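Local coordinates for protein putative acyl-CoA thioester hydrolase YbhC (Escherichia coli K-12, PDB 3GRH) that is a putative thioesterase of the outer membrane, built on the beta-helix of the pectinesterase family yet without pectin binding or pectinesterase activity, at residues S193-Q199 with V226-G232; F48-Y53 with Q351-R355; P32-P38 with F379-T383; F295-N299 with N329-D333; E137-D141 with Q206-I210. All coordinates share one frame; numbering follows the deposited sequence.

Contact 1 (S193-Q199 with V226-G232); sequences SAVFWSQ and VALRTDG
Trp197 and Arg229, neighbours on adjacent parallel strands, point the same way and stack: the guanidinium lies flat on the indole, centres 3.9 Å apart and planes at 23°. Arg229 runs fully extended, so its CD crosses the five-membered ring before the guanidinium settles over the indole, NH1 nearest CZ2. Asp231 then locks the pair. Its OD1 takes Arg229 NE at 3.0 Å in a salt bridge through the syn lone pair, while OD2 takes two good donors, Trp197 NE1 at 3.0 Å from above the carboxylate plane and Gln199 NE2 at 2.8 Å on the anti lone pair, besides a weak bond from Arg229 NH2. With Asn258 at Arg229 NH1, Thr252 at Asp231 OD1 and Tyr175 at Gln199 OE1, the buried charges are probably well compensated. Phe196 CD2 packs closely too, 3.3 Å from Leu228 CD1. Looser is the end where Ser198 OG, also bonded to Asn200 N, reaches Thr230 OG1 through a water, 2.7 Å from Ser198 OG, that also accepts from Gly232 N. Backbone bonds such as Arg229 N to Phe196 O join successive coils of the right-handed parallel beta-helix. Strand 115-123 flanks 196-198, strand 249-251 flanks 228-230, and helix 174-181 packs on Trp197.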
# COMPACT_ATOMS: atom_id res chain seq x y z
N SER A 193 -3.00 -1.62 13.95
CA SER A 193 -4.07 -0.63 13.76
C SER A 193 -4.88 -0.85 12.50
O SER A 193 -5.73 -0.08 12.20
CB SER A 193 -3.49 0.81 13.70
OG SER A 193 -2.72 0.98 12.50
N ALA A 194 -4.61 -1.91 11.75
CA ALA A 194 -5.31 -2.12 10.48
C ALA A 194 -6.74 -2.53 10.60
O ALA A 194 -7.02 -3.47 11.36
CB ALA A 194 -4.51 -3.14 9.54
N VAL A 195 -7.61 -1.97 9.77
CA VAL A 195 -9.02 -2.41 9.69
C VAL A 195 -9.08 -3.73 8.94
O VAL A 195 -9.77 -4.64 9.33
CB VAL A 195 -9.90 -1.33 9.01
CG1 VAL A 195 -11.33 -1.87 8.83
CG2 VAL A 195 -9.85 -0.01 9.82
N PHE A 196 -8.41 -3.79 7.79
CA PHE A 196 -8.39 -4.95 6.93
C PHE A 196 -6.94 -5.39 6.91
O PHE A 196 -6.07 -4.65 6.49
CB PHE A 196 -8.86 -4.57 5.51
CG PHE A 196 -9.21 -5.68 4.66
CD1 PHE A 196 -10.54 -5.93 4.30
CD2 PHE A 196 -8.28 -6.53 4.22
CE1 PHE A 196 -10.85 -6.97 3.50
CE2 PHE A 196 -8.63 -7.67 3.43
CZ PHE A 196 -9.93 -7.85 3.09
N TRP A 197 -6.70 -6.61 7.39
CA TRP A 197 -5.33 -7.17 7.43
C TRP A 197 -5.36 -8.54 6.85
O TRP A 197 -6.08 -9.40 7.28
CB TRP A 197 -4.89 -7.26 8.86
CG TRP A 197 -3.59 -7.91 9.15
CD1 TRP A 197 -2.59 -8.20 8.27
CD2 TRP A 197 -3.10 -8.31 10.45
NE1 TRP A 197 -1.56 -8.80 8.93
CE2 TRP A 197 -1.87 -8.93 10.24
CE3 TRP A 197 -3.66 -8.35 11.72
CZ2 TRP A 197 -1.13 -9.47 11.28
CZ3 TRP A 197 -2.90 -8.81 12.74
CH2 TRP A 197 -1.68 -9.39 12.53
N SER A 198 -4.61 -8.68 5.78
CA SER A 198 -4.47 -9.97 5.10
C SER A 198 -3.08 -10.51 5.12
O SER A 198 -2.16 -9.76 4.89
CB SER A 198 -4.89 -9.82 3.68
OG SER A 198 -4.75 -11.04 2.93
N GLN A 199 -2.97 -11.82 5.41
CA GLN A 199 -1.76 -12.56 5.14
C GLN A 199 -1.97 -13.57 4.04
O GLN A 199 -1.13 -14.46 3.80
CB GLN A 199 -1.28 -13.28 6.37
CG GLN A 199 -1.05 -12.33 7.51
CD GLN A 199 -0.01 -12.85 8.39
OE1 GLN A 199 -0.01 -14.05 8.73
NE2 GLN A 199 1.00 -12.02 8.65
N VAL A 226 -4.00 2.42 10.08
CA VAL A 226 -3.98 1.72 8.82
C VAL A 226 -5.37 1.31 8.40
O VAL A 226 -6.16 0.79 9.20
CB VAL A 226 -3.04 0.46 8.93
CG1 VAL A 226 -3.07 -0.32 7.62
CG2 VAL A 226 -1.63 0.86 9.34
N ALA A 227 -5.67 1.53 7.11
CA ALA A 227 -6.89 1.07 6.50
C ALA A 227 -6.69 -0.37 6.04
O ALA A 227 -7.37 -1.23 6.46
CB ALA A 227 -7.28 1.94 5.36
N LEU A 228 -5.72 -0.60 5.15
CA LEU A 228 -5.48 -1.93 4.54
C LEU A 228 -4.03 -2.27 4.81
O LEU A 228 -3.16 -1.55 4.41
CB LEU A 228 -5.69 -1.87 3.07
CG LEU A 228 -5.42 -3.16 2.33
CD1 LEU A 228 -6.11 -4.40 2.84
CD2 LEU A 228 -5.84 -2.88 0.86
N ARG A 229 -3.80 -3.44 5.39
CA ARG A 229 -2.48 -4.04 5.51
C ARG A 229 -2.46 -5.33 4.75
O ARG A 229 -3.38 -6.16 4.91
CB ARG A 229 -2.18 -4.32 6.92
CG ARG A 229 -0.94 -5.10 7.15
CD ARG A 229 -0.51 -5.25 8.55
NE ARG A 229 0.57 -6.25 8.69
CZ ARG A 229 0.97 -6.70 9.87
NH1 ARG A 229 0.45 -6.21 11.00
NH2 ARG A 229 1.84 -7.66 9.91
N THR A 230 -1.46 -5.52 3.91
CA THR A 230 -1.35 -6.78 3.18
C THR A 230 0.06 -7.32 3.32
O THR A 230 1.02 -6.59 3.16
CB THR A 230 -1.87 -6.71 1.74
OG1 THR A 230 -1.66 -7.96 1.08
CG2 THR A 230 -1.18 -5.65 0.95
N ASP A 231 0.15 -8.60 3.68
CA ASP A 231 1.47 -9.28 3.86
C ASP A 231 1.64 -10.44 2.87
O ASP A 231 2.76 -11.01 2.79
CB ASP A 231 1.57 -9.90 5.29
CG ASP A 231 1.32 -8.95 6.43
OD1 ASP A 231 1.33 -7.71 6.20
OD2 ASP A 231 1.08 -9.47 7.59
N GLY A 232 0.60 -10.79 2.11
CA GLY A 232 0.63 -11.91 1.20
C GLY A 232 1.39 -11.63 -0.08
O GLY A 232 1.57 -10.49 -0.49
O HOH W 1 -2.42 -10.57 1.64

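Contact 2 (F48-Y53 with Q351-R355); sequences FDAQHY and QVVIR
Phe48, just before the N-cap of a short helix, and Tyr53, within it, both press on strand 351-355, where Gln351, Val353 and Arg355 point toward them. Gln351 is the side chain to follow. Its CB leaves the strand toward the turn, and the chain turns about its CB-CG bond (chi2 -92°), which swings the amide round to meet the two rings. CD comes within 3.5 Å of Tyr53 OH. At the tip the branches part company: NE2 donates to Tyr53 OH over 3.3 Å, with the hydroxyl oxygen lying in the amide plane, and also approaches Phe48 CE1 obliquely at 3.3 Å. OE1 stands 2.9 Å from Tyr53 OH and accepts from Gly320 N, a bond that fixes which way round the amide sits. Two residues along, Val353 CG2 lies over one face of the Phe48 ring in a CH-pi contact, 4.0 Å from the centroid, and touches Tyr53 OH as well. Arg355 reaches back to the main chain, where NH1 donates to Phe48 O over 3.0 Å from well above the carbonyl plane. Asp49 caps the helix, its OD1 accepting from His52 ND1 at 2.7 Å and weakly from His52 N. The strand belongs to one face of the beta-helix, so the contact lays the N-terminal segment across the outside of that face. Its chemistry is mixed: apolar ring packing in the middle, with neutral amide-hydroxyl pairing at one end and a guanidinium-carbonyl bond at the other, so that direction as well as shape positions the turn.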
# COMPACT_ATOMS: atom_id res chain seq x y z
N PHE A 48 13.18 -0.66 -14.12
CA PHE A 48 12.11 -0.29 -13.19
C PHE A 48 10.74 -0.35 -13.77
O PHE A 48 10.02 0.61 -13.91
CB PHE A 48 12.40 1.11 -12.55
CG PHE A 48 13.62 1.16 -11.76
CD1 PHE A 48 13.76 0.41 -10.60
CD2 PHE A 48 14.67 1.92 -12.17
CE1 PHE A 48 14.93 0.43 -9.89
CE2 PHE A 48 15.83 1.96 -11.47
CZ PHE A 48 15.97 1.20 -10.32
N ASP A 49 10.41 -1.54 -14.19
CA ASP A 49 9.07 -1.86 -14.66
C ASP A 49 8.49 -3.03 -13.98
O ASP A 49 9.13 -3.71 -13.19
CB ASP A 49 9.18 -2.04 -16.17
CG ASP A 49 10.00 -3.23 -16.57
OD1 ASP A 49 10.63 -3.85 -15.70
OD2 ASP A 49 9.95 -3.59 -17.81
N ALA A 50 7.20 -3.32 -14.21
CA ALA A 50 6.54 -4.26 -13.40
C ALA A 50 7.19 -5.60 -13.45
O ALA A 50 7.31 -6.23 -12.44
CB ALA A 50 5.03 -4.32 -13.84
N GLN A 51 7.73 -6.03 -14.60
CA GLN A 51 8.37 -7.32 -14.70
C GLN A 51 9.61 -7.50 -13.82
O GLN A 51 9.99 -8.61 -13.42
CB GLN A 51 8.64 -7.69 -16.14
CG GLN A 51 9.68 -6.90 -16.85
CD GLN A 51 9.79 -7.23 -18.34
OE1 GLN A 51 9.68 -6.33 -19.19
NE2 GLN A 51 10.02 -8.50 -18.67
N HIS A 52 10.33 -6.41 -13.56
CA HIS A 52 11.44 -6.47 -12.64
C HIS A 52 11.01 -6.44 -11.23
O HIS A 52 11.54 -7.19 -10.35
CB HIS A 52 12.43 -5.30 -12.97
CG HIS A 52 13.28 -5.57 -14.17
ND1 HIS A 52 12.84 -5.32 -15.45
CD2 HIS A 52 14.55 -6.02 -14.29
CE1 HIS A 52 13.78 -5.65 -16.32
NE2 HIS A 52 14.83 -6.07 -15.64
N TYR A 53 9.99 -5.64 -10.95
CA TYR A 53 9.46 -5.62 -9.54
C TYR A 53 8.84 -6.91 -9.14
O TYR A 53 8.82 -7.27 -7.96
CB TYR A 53 8.45 -4.46 -9.30
CG TYR A 53 9.04 -3.11 -9.06
CD1 TYR A 53 9.62 -2.40 -10.08
CD2 TYR A 53 9.04 -2.54 -7.81
CE1 TYR A 53 10.24 -1.21 -9.88
CE2 TYR A 53 9.61 -1.33 -7.62
CZ TYR A 53 10.23 -0.65 -8.66
OH TYR A 53 10.88 0.56 -8.42
N GLN A 351 12.94 2.23 -1.33
CA GLN A 351 13.03 2.39 -2.72
C GLN A 351 11.67 2.69 -3.39
O GLN A 351 10.67 2.03 -3.11
CB GLN A 351 13.56 1.10 -3.30
CG GLN A 351 14.10 1.29 -4.71
CD GLN A 351 13.21 1.07 -5.86
OE1 GLN A 351 12.11 0.53 -5.75
NE2 GLN A 351 13.67 1.49 -7.03
N VAL A 352 11.66 3.72 -4.22
CA VAL A 352 10.45 4.09 -4.97
C VAL A 352 10.80 4.74 -6.23
O VAL A 352 11.74 5.53 -6.30
CB VAL A 352 9.50 4.93 -4.17
CG1 VAL A 352 10.15 6.07 -3.63
CG2 VAL A 352 8.26 5.34 -5.02
N VAL A 353 10.09 4.35 -7.29
CA VAL A 353 10.15 5.02 -8.59
C VAL A 353 8.77 5.50 -8.96
O VAL A 353 7.83 4.73 -8.93
CB VAL A 353 10.68 4.07 -9.67
CG1 VAL A 353 10.54 4.63 -11.05
CG2 VAL A 353 12.13 3.71 -9.43
N ILE A 354 8.64 6.75 -9.32
CA ILE A 354 7.43 7.31 -9.87
C ILE A 354 7.68 7.65 -11.31
O ILE A 354 8.59 8.43 -11.61
CB ILE A 354 6.97 8.56 -9.09
CG1 ILE A 354 6.66 8.25 -7.65
CG2 ILE A 354 5.66 9.13 -9.74
CD1 ILE A 354 6.40 9.54 -6.82
N ARG A 355 6.98 6.98 -12.21
CA ARG A 355 7.18 7.13 -13.65
C ARG A 355 5.93 7.34 -14.43
O ARG A 355 4.87 6.86 -14.07
CB ARG A 355 7.97 5.97 -14.26
CG ARG A 355 7.34 4.66 -14.11
CD ARG A 355 8.23 3.54 -14.70
NE ARG A 355 8.40 3.71 -16.15
CZ ARG A 355 9.37 3.15 -16.88
NH1 ARG A 355 10.20 2.28 -16.40
NH2 ARG A 355 9.35 3.42 -18.20

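Contact 3 (P32-P38 with F379-T383); sequences PGTSSRP and FAGNT
Phe379 and Pro38 approach from opposite directions, the proline CD arriving at the edge of the phenyl ring, near its plane, 4.1 Å from CZ. The ring owes this position to its first torsion: CG stands anti to the backbone N (chi1 177°), which carries the phenyl against the turn formed by residues 34 to 37. There CE2 comes to 3.3 Å from Ser35 O and also nears Ser36 O, both carbonyls meeting the ring obliquely. The neighbouring Pro38 CG rests on Gly381 CA at 3.8 Å. The segment 32-38 is a small, weakly bonded beta-hairpin, its arms 33-34 and 37-38 antiparallel and joined by the reciprocal backbone bonds between Thr34 and Arg37. It lies near the C-terminal end of the beta-helix, against the loop that follows strand 369-373. Arg37 anchors the hairpin through a salt bridge with Glu406, and Pro38 touches Trp405 of strand 403-407. Across the contact the polar links are slight. Gly381 N makes a weak hydrogen bond to Ser35 O at 3.0 Å, and the same carbonyl accepts from a water that also donates to Phe379 O. At the other end of the loop Thr383 points at the hairpin with its methyl: CG2 packs at 3.3 Å on Thr34 C and reaches Ser35 N as well. Pro32, preceded by a cis peptide bond, sets its CB 3.3 Å from Thr383 O. Arg394 NH1 donates to both Pro32 O and Asn382 O, bridging the two segments from outside.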
# COMPACT_ATOMS: atom_id res chain seq x y z
N PRO A 32 20.44 13.88 -15.07
CA PRO A 32 20.24 13.11 -13.86
C PRO A 32 19.41 13.74 -12.78
O PRO A 32 19.27 13.10 -11.72
CB PRO A 32 21.65 12.94 -13.37
CG PRO A 32 22.25 14.25 -13.68
CD PRO A 32 21.68 14.66 -15.00
N GLY A 33 18.89 14.94 -13.03
CA GLY A 33 18.11 15.72 -12.11
C GLY A 33 19.02 16.43 -11.16
O GLY A 33 20.18 16.83 -11.50
N THR A 34 18.48 16.68 -9.97
CA THR A 34 19.20 17.34 -8.93
C THR A 34 19.35 16.50 -7.69
O THR A 34 18.74 15.45 -7.55
CB THR A 34 18.50 18.64 -8.56
OG1 THR A 34 17.26 18.38 -7.94
CG2 THR A 34 18.23 19.44 -9.75
N SER A 35 20.19 16.95 -6.76
CA SER A 35 20.31 16.28 -5.49
C SER A 35 18.99 16.19 -4.75
O SER A 35 18.81 15.25 -3.92
CB SER A 35 21.33 17.01 -4.62
OG SER A 35 22.55 16.92 -5.26
N SER A 36 18.10 17.15 -4.97
CA SER A 36 16.80 17.12 -4.30
C SER A 36 15.77 16.28 -5.03
O SER A 36 14.78 15.92 -4.46
CB SER A 36 16.27 18.51 -4.13
OG SER A 36 17.11 19.19 -3.18
N ARG A 37 15.98 16.06 -6.32
CA ARG A 37 14.99 15.43 -7.21
C ARG A 37 15.71 14.69 -8.33
O ARG A 37 15.83 15.15 -9.45
CB ARG A 37 14.04 16.47 -7.80
CG ARG A 37 12.85 15.86 -8.44
CD ARG A 37 11.79 16.93 -8.76
NE ARG A 37 10.52 16.30 -9.01
CZ ARG A 37 9.36 16.90 -9.03
NH1 ARG A 37 9.27 18.23 -8.91
NH2 ARG A 37 8.28 16.15 -9.24
N PRO A 38 16.22 13.51 -8.01
CA PRO A 38 16.93 12.78 -9.03
C PRO A 38 16.00 12.16 -10.07
O PRO A 38 14.94 11.65 -9.71
CB PRO A 38 17.64 11.67 -8.26
CG PRO A 38 17.29 11.80 -6.89
CD PRO A 38 16.31 12.90 -6.67
N PHE A 379 17.64 13.67 3.46
CA PHE A 379 17.46 13.18 2.12
C PHE A 379 18.71 13.47 1.31
O PHE A 379 19.28 14.58 1.43
CB PHE A 379 16.29 13.80 1.40
CG PHE A 379 16.18 13.32 0.03
CD1 PHE A 379 15.71 12.03 -0.22
CD2 PHE A 379 16.52 14.11 -1.06
CE1 PHE A 379 15.61 11.53 -1.52
CE2 PHE A 379 16.44 13.59 -2.36
CZ PHE A 379 15.97 12.32 -2.59
N ALA A 380 19.17 12.50 0.53
CA ALA A 380 20.36 12.65 -0.32
C ALA A 380 20.16 11.99 -1.62
O ALA A 380 20.11 10.78 -1.71
CB ALA A 380 21.59 12.00 0.39
N GLY A 381 19.99 12.77 -2.67
CA GLY A 381 19.74 12.25 -3.97
C GLY A 381 21.04 12.12 -4.71
O GLY A 381 21.91 12.99 -4.63
N ASN A 382 21.20 11.02 -5.44
CA ASN A 382 22.43 10.76 -6.18
C ASN A 382 22.33 11.18 -7.62
O ASN A 382 21.51 10.69 -8.37
CB ASN A 382 22.73 9.27 -6.18
CG ASN A 382 24.07 8.93 -6.74
OD1 ASN A 382 24.87 9.81 -7.23
ND2 ASN A 382 24.38 7.67 -6.65
N THR A 383 23.09 12.19 -8.00
CA THR A 383 23.07 12.66 -9.37
C THR A 383 24.18 12.06 -10.20
O THR A 383 24.28 12.27 -11.41
CB THR A 383 23.10 14.16 -9.48
OG1 THR A 383 24.30 14.64 -8.88
CG2 THR A 383 21.90 14.75 -8.85
O HOH W 2 20.39 15.93 -1.32

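Contact 4 (F295-N299 with N329-D333); sequences FRVVN and NAFGD
The two segments run nearly parallel, 13° apart end to end, and pair as strands with Arg296 beside Asn329 and Val297 beside Ala330. This is the stacking of successive coils in a parallel beta-helix: Asn329 N donates to Phe295 O and its own carbonyl accepts from Val297 N, both at 2.9 Å. On the side of Arg296 and Asn329, the arginine leaves the strand with CG anti to the backbone N and then folds at chi2 (90°) and again at chi3, which brings the guanidinium across to its neighbour. Asn329 CB lies over one of its faces, 3.7 Å from NH1, and the amide plane is turned 32° from the guanidinium. Glu294 ties the two together from outside, its OE2 forming a salt bridge with Arg296 NH2 while accepting from Asn329 ND2; Asn329 OD1 bonds Asn360 ND2. The other side is apolar, with Val297 CB against Ala330 CB. Past the strands the chains part, and Phe331 lies across the diverging chains, largely exposed. Its ring lies alongside Val298 and points the same way, though its exact placement is doubtful because CD1 stands too close to Val297 O. The Asn299 amide sits toward the base of that ring, where OD1 comes to 3.8 Å from Phe331 CB.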
# COMPACT_ATOMS: atom_id res chain seq x y z
N PHE A 295 -3.54 9.06 -6.18
CA PHE A 295 -3.13 9.33 -4.82
C PHE A 295 -3.53 10.75 -4.46
O PHE A 295 -3.21 11.69 -5.19
CB PHE A 295 -1.63 9.17 -4.70
CG PHE A 295 -1.11 7.82 -5.05
CD1 PHE A 295 -0.92 6.91 -4.11
CD2 PHE A 295 -0.74 7.54 -6.33
CE1 PHE A 295 -0.39 5.66 -4.47
CE2 PHE A 295 -0.31 6.29 -6.69
CZ PHE A 295 -0.14 5.35 -5.71
N ARG A 296 -4.29 10.90 -3.38
CA ARG A 296 -4.78 12.23 -2.94
C ARG A 296 -4.29 12.50 -1.55
O ARG A 296 -4.52 11.71 -0.60
CB ARG A 296 -6.30 12.30 -2.97
CG ARG A 296 -6.89 13.58 -2.38
CD ARG A 296 -7.05 14.64 -3.44
NE ARG A 296 -7.92 14.15 -4.53
CZ ARG A 296 -8.34 14.86 -5.57
NH1 ARG A 296 -8.04 16.16 -5.73
NH2 ARG A 296 -9.10 14.26 -6.48
N VAL A 297 -3.60 13.64 -1.42
CA VAL A 297 -3.22 14.16 -0.12
C VAL A 297 -4.29 15.08 0.40
O VAL A 297 -4.64 16.04 -0.32
CB VAL A 297 -1.88 14.92 -0.19
CG1 VAL A 297 -1.62 15.64 1.18
CG2 VAL A 297 -0.79 13.98 -0.49
N VAL A 298 -4.76 14.85 1.63
CA VAL A 298 -5.79 15.69 2.27
C VAL A 298 -5.13 16.52 3.34
O VAL A 298 -4.13 16.09 3.91
CB VAL A 298 -6.98 14.90 2.80
CG1 VAL A 298 -7.68 14.19 1.64
CG2 VAL A 298 -6.54 13.85 3.83
N ASN A 299 -5.67 17.70 3.62
CA ASN A 299 -5.07 18.54 4.65
C ASN A 299 -6.07 18.91 5.76
O ASN A 299 -5.87 19.90 6.48
CB ASN A 299 -4.43 19.80 4.06
CG ASN A 299 -5.44 20.76 3.53
OD1 ASN A 299 -6.60 20.40 3.28
ND2 ASN A 299 -5.00 21.99 3.29
N ASN A 329 -2.40 14.20 -6.49
CA ASN A 329 -3.08 15.48 -6.22
C ASN A 329 -2.95 15.87 -4.77
O ASN A 329 -3.18 15.06 -3.90
CB ASN A 329 -4.53 15.32 -6.62
CG ASN A 329 -4.73 15.16 -8.13
OD1 ASN A 329 -4.22 15.99 -8.88
ND2 ASN A 329 -5.47 14.13 -8.57
N ALA A 330 -2.61 17.11 -4.50
CA ALA A 330 -2.56 17.60 -3.10
C ALA A 330 -3.22 18.96 -2.95
O ALA A 330 -3.13 19.75 -3.85
CB ALA A 330 -1.15 17.69 -2.65
N PHE A 331 -3.89 19.18 -1.82
CA PHE A 331 -4.61 20.47 -1.55
C PHE A 331 -3.69 21.69 -1.34
O PHE A 331 -3.46 22.44 -2.29
CB PHE A 331 -5.58 20.32 -0.36
CG PHE A 331 -6.73 19.40 -0.63
CD1 PHE A 331 -6.62 18.06 -0.33
CD2 PHE A 331 -7.88 19.85 -1.26
CE1 PHE A 331 -7.66 17.18 -0.61
CE2 PHE A 331 -8.92 18.97 -1.55
CZ PHE A 331 -8.81 17.64 -1.22
N GLY A 332 -3.22 21.90 -0.12
CA GLY A 332 -2.38 23.03 0.30
C GLY A 332 -1.40 23.69 -0.66
O GLY A 332 -1.36 23.42 -1.86
N ASP A 333 -0.59 24.60 -0.11
CA ASP A 333 0.28 25.44 -0.92
C ASP A 333 1.73 24.92 -0.87
O ASP A 333 2.57 25.45 -0.15
CB ASP A 333 0.21 26.89 -0.44
CG ASP A 333 -1.16 27.55 -0.68
OD1 ASP A 333 -1.58 27.71 -1.86
OD2 ASP A 333 -1.79 27.98 0.32

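Contact 5 (E137-D141 with Q206-I210); sequences EKPID and QNLTI
Thr209 sets its OG1 anti to the carbonyl carbon (chi1 -63°) and Asn207 its CG anti to the backbone N (chi1 -164°), and both groups thereby reach the turn at Pro139. The hydroxyl of Thr209 donates to Pro139 O over 2.9 Å, approaching from well above the carbonyl plane, and itself accepts from Asn241 ND2 of the next coil. Beside this bond Ile140 runs alongside the threonine, its CD1 3.7 Å from OG1. Asn207 crosses the proline ring at about a right angle, with OD1 3.4 Å from Pro139 CD. Its ND2 donates to Gly134 O and Gly136 O, which leaves the amide little freedom to rotate. The place is a corner of the beta-helix: Asn207, with a left-handed backbone conformation, turns the chain between strands 204-206 and 208-212, while the 3-10 turn 139-141 leads into strand 142-146 of the adjoining coil. Asp141 steadies that turn, since its OD2 accepts from Lys138 N. Two waters add links across the corner. One molecule donates to Asn207 OD1 at 2.7 Å and to Glu137 O, and a second joins Lys138 O to Asn207 O, 2.9 Å from each.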
# COMPACT_ATOMS: atom_id res chain seq x y z
N GLU A 137 -22.60 -0.28 -7.69
CA GLU A 137 -22.24 0.42 -8.98
C GLU A 137 -20.89 1.08 -8.89
O GLU A 137 -20.15 1.15 -9.89
CB GLU A 137 -23.30 1.46 -9.44
CG GLU A 137 -22.89 2.76 -10.53
CD GLU A 137 -22.81 2.67 -12.16
OE1 GLU A 137 -23.68 2.06 -12.89
OE2 GLU A 137 -21.89 3.39 -12.79
N LYS A 138 -20.49 1.53 -7.69
CA LYS A 138 -19.19 2.13 -7.49
C LYS A 138 -18.48 1.51 -6.29
O LYS A 138 -19.14 0.99 -5.39
CB LYS A 138 -19.35 3.62 -7.18
CG LYS A 138 -19.85 4.42 -8.39
CD LYS A 138 -20.04 5.88 -8.10
CE LYS A 138 -20.85 6.59 -9.18
NZ LYS A 138 -22.35 6.40 -9.04
N PRO A 139 -17.17 1.67 -6.21
CA PRO A 139 -16.51 1.13 -4.99
C PRO A 139 -16.94 1.72 -3.69
O PRO A 139 -16.97 1.01 -2.66
CB PRO A 139 -15.01 1.40 -5.26
CG PRO A 139 -14.90 1.54 -6.66
CD PRO A 139 -16.18 2.12 -7.19
N ILE A 140 -17.45 2.95 -3.72
CA ILE A 140 -17.92 3.58 -2.48
C ILE A 140 -19.19 2.97 -1.89
O ILE A 140 -19.64 3.28 -0.79
CB ILE A 140 -18.04 5.12 -2.71
CG1 ILE A 140 -18.13 5.84 -1.34
CG2 ILE A 140 -19.19 5.45 -3.64
CD1 ILE A 140 -16.78 5.82 -0.50
N ASP A 141 -19.86 2.15 -2.69
CA ASP A 141 -21.10 1.53 -2.29
C ASP A 141 -20.94 0.43 -1.26
O ASP A 141 -21.93 0.15 -0.60
CB ASP A 141 -21.82 1.08 -3.55
CG ASP A 141 -22.35 2.33 -4.35
OD1 ASP A 141 -22.78 3.36 -3.69
OD2 ASP A 141 -22.40 2.35 -5.62
N GLN A 206 -11.64 -6.20 -5.05
CA GLN A 206 -12.18 -5.42 -6.15
C GLN A 206 -13.47 -4.69 -5.75
O GLN A 206 -14.35 -5.31 -5.15
CB GLN A 206 -12.42 -6.32 -7.33
CG GLN A 206 -12.90 -5.56 -8.58
CD GLN A 206 -12.83 -6.38 -9.82
OE1 GLN A 206 -13.85 -7.07 -10.20
NE2 GLN A 206 -11.70 -6.35 -10.49
N ASN A 207 -13.64 -3.44 -6.19
CA ASN A 207 -14.91 -2.76 -6.16
C ASN A 207 -15.48 -2.59 -4.77
O ASN A 207 -16.64 -2.82 -4.48
CB ASN A 207 -15.95 -3.38 -7.10
CG ASN A 207 -17.11 -2.44 -7.34
OD1 ASN A 207 -16.90 -1.20 -7.52
ND2 ASN A 207 -18.29 -3.00 -7.52
N LEU A 208 -14.64 -2.09 -3.85
CA LEU A 208 -15.05 -1.82 -2.49
C LEU A 208 -14.18 -0.74 -1.88
O LEU A 208 -13.24 -0.30 -2.50
CB LEU A 208 -15.04 -3.03 -1.59
CG LEU A 208 -13.89 -3.96 -1.66
CD1 LEU A 208 -12.72 -3.40 -0.87
CD2 LEU A 208 -14.26 -5.29 -1.17
N THR A 209 -14.57 -0.29 -0.70
CA THR A 209 -13.90 0.80 0.02
C THR A 209 -13.48 0.26 1.35
O THR A 209 -14.26 -0.36 2.04
CB THR A 209 -14.81 2.03 0.24
OG1 THR A 209 -15.12 2.51 -1.09
CG2 THR A 209 -14.10 3.14 1.01
N ILE A 210 -12.24 0.56 1.70
CA ILE A 210 -11.71 0.18 3.05
C ILE A 210 -11.19 1.46 3.70
O ILE A 210 -10.46 2.19 3.09
CB ILE A 210 -10.60 -0.81 2.99
CG1 ILE A 210 -11.08 -2.16 2.42
CG2 ILE A 210 -10.04 -0.99 4.40
CD1 ILE A 210 -9.97 -3.06 1.86
O HOH W 3 -17.69 -0.29 -9.99
O HOH W 4 -19.30 -1.74 -4.58

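In the fold
From the N terminus, the hairpin 32-38 opens the widest loop, which contact 3 closes at 379-383; nested within it, contact 2 joins 48-53 to 351-355. Both bind the N-terminal segment to late parts of the beta-helix. The other three contacts lie inside these loops. Contact 5 begins at 137-141 and closes at 206-210, after contact 1 has opened at 193-199; contact 1 closes at 226-232, so the two cross, and they touch where Ile210 packs on Phe196 and Leu228. Contact 4 follows in series. Contacts 1, 4 and 5 tie neighbouring coils. Contacts 3 and 5, with centres about 38 Å apart, lie on opposite sides of the chain's centre.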